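Local coordinates for protein omega-class glutathione S-transferase (Bombyx mori, PDB 3WD6) that binds glutathione and probably catalyses glutathione transfer and the glutathione-dependent reduction of dehydroascorbate, at residues R43-L46 with A47-K51; N9-F12 with N13-H16. One frame throughout, in Å; residues are numbered along the deposited sequence.

Contact 1: residues R43-L46 with A47-K51; sequences RTIL and ALNAK. With EDO (1,2-ethanediol), chain H.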
loop_
_atom_site.group_PDB
_atom_site.type_symbol
_atom_site.label_atom_id
_atom_site.label_comp_id
_atom_site.label_asym_id
_atom_site.label_seq_id
_atom_site.Cartn_x
_atom_site.Cartn_y
_atom_site.Cartn_z
ATOM N N ARG A 43 0.150 1.486 2.819
ATOM C CA ARG A 43 1.358 1.386 3.634
ATOM C C ARG A 43 1.129 1.932 5.031
ATOM O O ARG A 43 1.563 1.325 6.024
ATOM C CB ARG A 43 2.509 2.157 2.980
ATOM C CG ARG A 43 3.081 1.483 1.781
ATOM C CD ARG A 43 3.968 2.431 1.054
ATOM N NE ARG A 43 4.894 1.732 0.169
ATOM C CZ ARG A 43 5.773 2.344 -0.611
ATOM N NH1 ARG A 43 5.824 3.684 -0.628
ATOM N NH2 ARG A 43 6.600 1.612 -1.360
ATOM N N THR A 44 0.457 3.080 5.111
ATOM C CA THR A 44 0.243 3.730 6.398
ATOM C C THR A 44 -0.747 2.915 7.245
ATOM O O THR A 44 -0.516 2.694 8.438
ATOM C CB THR A 44 -0.226 5.184 6.203
ATOM O OG1 THR A 44 0.764 5.912 5.450
ATOM C CG2 THR A 44 -0.460 5.860 7.553
ATOM N N ILE A 45 -1.845 2.464 6.631
ATOM C CA ILE A 45 -2.808 1.556 7.292
ATOM C C ILE A 45 -2.150 0.278 7.841
ATOM O O ILE A 45 -2.379 -0.110 8.998
ATOM C CB ILE A 45 -3.909 1.096 6.304
ATOM C CG1 ILE A 45 -4.550 2.297 5.586
ATOM C CG2 ILE A 45 -4.932 0.227 7.007
ATOM C CD1 ILE A 45 -5.236 3.265 6.530
ATOM N N LEU A 46 -1.355 -0.391 7.006
ATOM C CA LEU A 46 -0.702 -1.627 7.423
ATOM C C LEU A 46 0.132 -1.367 8.666
ATOM O O LEU A 46 0.020 -2.079 9.662
ATOM C CB LEU A 46 0.206 -2.184 6.311
ATOM C CG LEU A 46 -0.518 -2.649 5.044
ATOM C CD1 LEU A 46 0.482 -3.052 3.987
ATOM C CD2 LEU A 46 -1.504 -3.802 5.360
ATOM N N ALA A 47 0.966 -0.334 8.594
ATOM C CA ALA A 47 1.839 -0.004 9.699
ATOM C C ALA A 47 1.003 0.227 10.953
ATOM O O ALA A 47 1.249 -0.393 12.009
ATOM C CB ALA A 47 2.706 1.224 9.358
ATOM N N LEU A 48 0.006 1.100 10.844
ATOM C CA LEU A 48 -0.854 1.395 11.993
ATOM C C LEU A 48 -1.532 0.129 12.524
ATOM O O LEU A 48 -1.608 -0.073 13.753
ATOM C CB LEU A 48 -1.900 2.444 11.638
ATOM C CG LEU A 48 -1.372 3.845 11.339
ATOM C CD1 LEU A 48 -2.458 4.644 10.661
ATOM C CD2 LEU A 48 -0.939 4.537 12.607
ATOM N N ASN A 49 -2.022 -0.724 11.618
ATOM C CA ASN A 49 -2.622 -1.990 12.053
ATOM C C ASN A 49 -1.639 -2.874 12.800
ATOM O O ASN A 49 -1.921 -3.339 13.902
ATOM C CB ASN A 49 -3.191 -2.776 10.871
ATOM C CG ASN A 49 -4.424 -2.121 10.265
ATOM O OD1 ASN A 49 -4.891 -1.073 10.736
ATOM N ND2 ASN A 49 -4.957 -2.736 9.204
ATOM N N ALA A 50 -0.483 -3.119 12.192
ATOM C CA ALA A 50 0.474 -4.056 12.763
ATOM C C ALA A 50 0.926 -3.603 14.161
ATOM O O ALA A 50 1.135 -4.439 15.075
ATOM C CB ALA A 50 1.669 -4.231 11.825
ATOM N N LYS A 51 1.063 -2.281 14.327
ATOM C CA LYS A 51 1.560 -1.706 15.583
ATOM C C LYS A 51 0.427 -1.491 16.583
ATOM O O LYS A 51 0.659 -1.141 17.744
ATOM C CB LYS A 51 2.336 -0.389 15.332
ATOM C CG LYS A 51 3.587 -0.562 14.449
ATOM C CD LYS A 51 4.258 0.787 14.127
ATOM C CE LYS A 51 5.147 1.295 15.248
ATOM N NZ LYS A 51 6.256 0.331 15.608
HETATM C C1 EDO H . -5.440 -1.478 14.772
HETATM O O1 EDO H . -4.475 -0.397 14.811
HETATM C C2 EDO H . -6.717 -1.045 14.037
HETATM O O2 EDO H . -7.314 -2.144 13.323
#
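Ala47 N donates to Arg43 O at 3.1 Å, one of four i to i+4 backbone bonds that link 43-46 to 47-51 within helix 39-51. This is the crossover helix of the beta-alpha-beta unit of strand 31-34, helix 39-51 and strand 56-60 in the thioredoxin-like N-terminal domain. Ala47 CB lies beside the same carbonyl and touches Val96 of helix 92-102. The guanidinium of Arg43 reaches the other way, bonding Met181 O through NE and Ser92 OG, part of the glutathione site, through NH1. Leu48 N donates to Thr44 O at 2.9 Å, and the leucine CG lies 3.2 Å from that oxygen. The two side chains run side by side: Thr44 CG2, set anti to the backbone N by chi1 of -59°, meets Leu48 CD1 at 3.9 Å, while Thr44 OG1 hydrogen-bonds Thr95. A 1,2-ethanediol, probably from the crystallisation liquor, puts O1 3.1 Å from Leu48 O. The bond from Asn49 N to Ile45 O is shorter, 2.7 Å, with the donor nearly along the C=O axis. Asn49 lies alongside Ile45, its ND2 3.7 Å from Ile45 CG2; OD1 bonds Tyr55 OH and ND2 bonds Ala220 O, so both ends of the amide are held. With an alanine here, the Tyr55 hydroxyl and the Ala220 carbonyl would probably lose their mates, and a gap would open beside Ile45 CG2. Ala50 N reaches Leu46 O at 2.8 Å, and Lys51 N bonds Ala47 O. The backbone bonds bind this part of the helix to itself, while the polar ends of Arg43, Thr44 and Asn49 are spent on neighbouring parts of the fold.

Contact 2: residues N9-F12 with N13-H16; sequences NINF and NTKH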
loop_
_atom_site.group_PDB
_atom_site.type_symbol
_atom_site.label_atom_id
_atom_site.label_comp_id
_atom_site.label_asym_id
_atom_site.label_seq_id
_atom_site.Cartn_x
_atom_site.Cartn_y
_atom_site.Cartn_z
ATOM N N ASN A 9 -12.473 -2.209 15.416
ATOM C CA ASN A 9 -13.126 -0.986 15.881
ATOM C C ASN A 9 -13.210 0.124 14.819
ATOM O O ASN A 9 -14.085 0.991 14.871
ATOM C CB ASN A 9 -12.430 -0.458 17.150
ATOM C CG ASN A 9 -10.973 -0.907 17.257
ATOM O OD1 ASN A 9 -10.109 -0.453 16.493
ATOM N ND2 ASN A 9 -10.692 -1.787 18.226
ATOM N N ILE A 10 -12.299 0.088 13.856
ATOM C CA ILE A 10 -12.166 1.170 12.887
ATOM C C ILE A 10 -12.981 0.919 11.617
ATOM O O ILE A 10 -12.989 -0.206 11.093
ATOM C CB ILE A 10 -10.682 1.361 12.532
ATOM C CG1 ILE A 10 -9.910 1.787 13.792
ATOM C CG2 ILE A 10 -10.503 2.359 11.380
ATOM C CD1 ILE A 10 -8.390 1.800 13.642
ATOM N N ASN A 11 -13.681 1.948 11.131
ATOM C CA ASN A 11 -14.345 1.835 9.835
ATOM C C ASN A 11 -13.447 2.316 8.698
ATOM O O ASN A 11 -13.136 3.518 8.594
ATOM C CB ASN A 11 -15.695 2.558 9.785
ATOM C CG ASN A 11 -16.507 2.167 8.546
ATOM O OD1 ASN A 11 -16.145 2.519 7.413
ATOM N ND2 ASN A 11 -17.590 1.414 8.751
ATOM N N PHE A 12 -13.031 1.375 7.851
ATOM C CA PHE A 12 -12.148 1.672 6.723
ATOM C C PHE A 12 -12.896 2.293 5.556
ATOM O O PHE A 12 -12.280 2.762 4.601
ATOM C CB PHE A 12 -11.471 0.382 6.247
ATOM C CG PHE A 12 -10.509 -0.199 7.245
ATOM C CD1 PHE A 12 -9.530 0.602 7.833
ATOM C CD2 PHE A 12 -10.588 -1.547 7.612
ATOM C CE1 PHE A 12 -8.622 0.055 8.761
ATOM C CE2 PHE A 12 -9.689 -2.101 8.546
ATOM C CZ PHE A 12 -8.704 -1.304 9.115
ATOM N N ASN A 13 -14.222 2.293 5.632
ATOM C CA ASN A 13 -15.047 2.595 4.463
ATOM C C ASN A 13 -16.068 3.719 4.656
ATOM O O ASN A 13 -17.166 3.663 4.111
ATOM C CB ASN A 13 -15.761 1.318 3.991
ATOM C CG ASN A 13 -14.792 0.199 3.651
ATOM O OD1 ASN A 13 -13.882 0.368 2.835
ATOM N ND2 ASN A 13 -14.989 -0.952 4.270
ATOM N N THR A 14 -15.699 4.731 5.432
ATOM C CA THR A 14 -16.488 5.958 5.508
ATOM C C THR A 14 -16.444 6.639 4.135
ATOM O O THR A 14 -15.508 6.419 3.375
ATOM C CB THR A 14 -15.955 6.914 6.617
ATOM O OG1 THR A 14 -14.583 7.247 6.361
ATOM C CG2 THR A 14 -16.049 6.247 7.997
ATOM N N LYS A 15 -17.452 7.453 3.817
ATOM C CA LYS A 15 -17.545 8.078 2.488
ATOM C C LYS A 15 -16.273 8.856 2.129
ATOM O O LYS A 15 -15.656 9.483 2.996
ATOM C CB LYS A 15 -18.776 8.987 2.392
ATOM C CG LYS A 15 -18.942 9.686 1.034
ATOM C CD LYS A 15 -18.910 11.219 1.200
ATOM C CE LYS A 15 -20.104 11.922 0.527
ATOM N NZ LYS A 15 -19.702 12.653 -0.720
ATOM N N HIS A 16 -15.855 8.774 0.867
ATOM C CA HIS A 16 -14.754 9.591 0.386
ATOM C C HIS A 16 -15.249 11.024 0.208
ATOM O O HIS A 16 -16.251 11.262 -0.460
ATOM C CB HIS A 16 -14.211 9.050 -0.934
ATOM C CG HIS A 16 -13.472 7.757 -0.797
ATOM N ND1 HIS A 16 -14.077 6.596 -0.365
ATOM C CD2 HIS A 16 -12.176 7.441 -1.035
ATOM C CE1 HIS A 16 -13.186 5.620 -0.347
ATOM N NE2 HIS A 16 -12.026 6.105 -0.749
#
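Asn11 OD1 accepts the backbone N-H of Asn13 at 2.6 Å, and this bond is the tight point of the bend. It is short but not straight, with an N-H...O angle of 139°, and the donor stands tilted 32° from the plane of the amide carbonyl. With chi1 at -167°, Asn11 CG swings beside its own carbonyl carbon, which carries OD1 forward over the following peptides. Asn13 CB comes to 3.6 Å from the same oxygen. A side-chain oxygen bonded to the N-H two residues later defines an Asx turn, here with Phe12 at its middle, in the N-terminal loop that leads into edge strand 16-17 of the thioredoxin-like sheet. Asn59 ND2, on the neighbouring strand 56-60, hydrogen-bonds both Phe12 O and Thr14 O and so ties the bend to that sheet. The ring of Phe12 leads away from the turn toward the protein, where it touches Tyr55 and meets Tyr224 edge-to-face, while Asn13 OD1 makes a weak hydrogen bond to Arg36 NE. Thr14 belongs to the looser side. Its N lies 3.0 Å from Asn11 OD1 but is poorly angled and makes no hydrogen bond to it, and its methyl CG2 only brushes the asparagine, 3.8 Å from OD1 and 4.1 Å from Asn11 CB. Both Asn11 and Thr14 are exposed, so their side chains meet where the bend faces solvent.

How the contacts relate
Along the chain contact 2 closes before contact 1 opens: the N-terminal loop comes first, then strands 16-17 and 31-34, then helix 39-51. Their centres lie 15 Å apart, yet the two meet directly, because the ring of Phe12 rests on the helix, with CE1 4.1 Å from Ile45 CG2 and CZ 4.0 Å from Asn49 ND2. Contact 1 is buried in the crossover helix of the beta-alpha-beta unit 31-34, 39-51, 56-60, whereas contact 2 lies at the surface. The loop thus lies against helix 39-51 through Phe12 and runs on into edge strand 16-17 of the thioredoxin-like domain that binds glutathione.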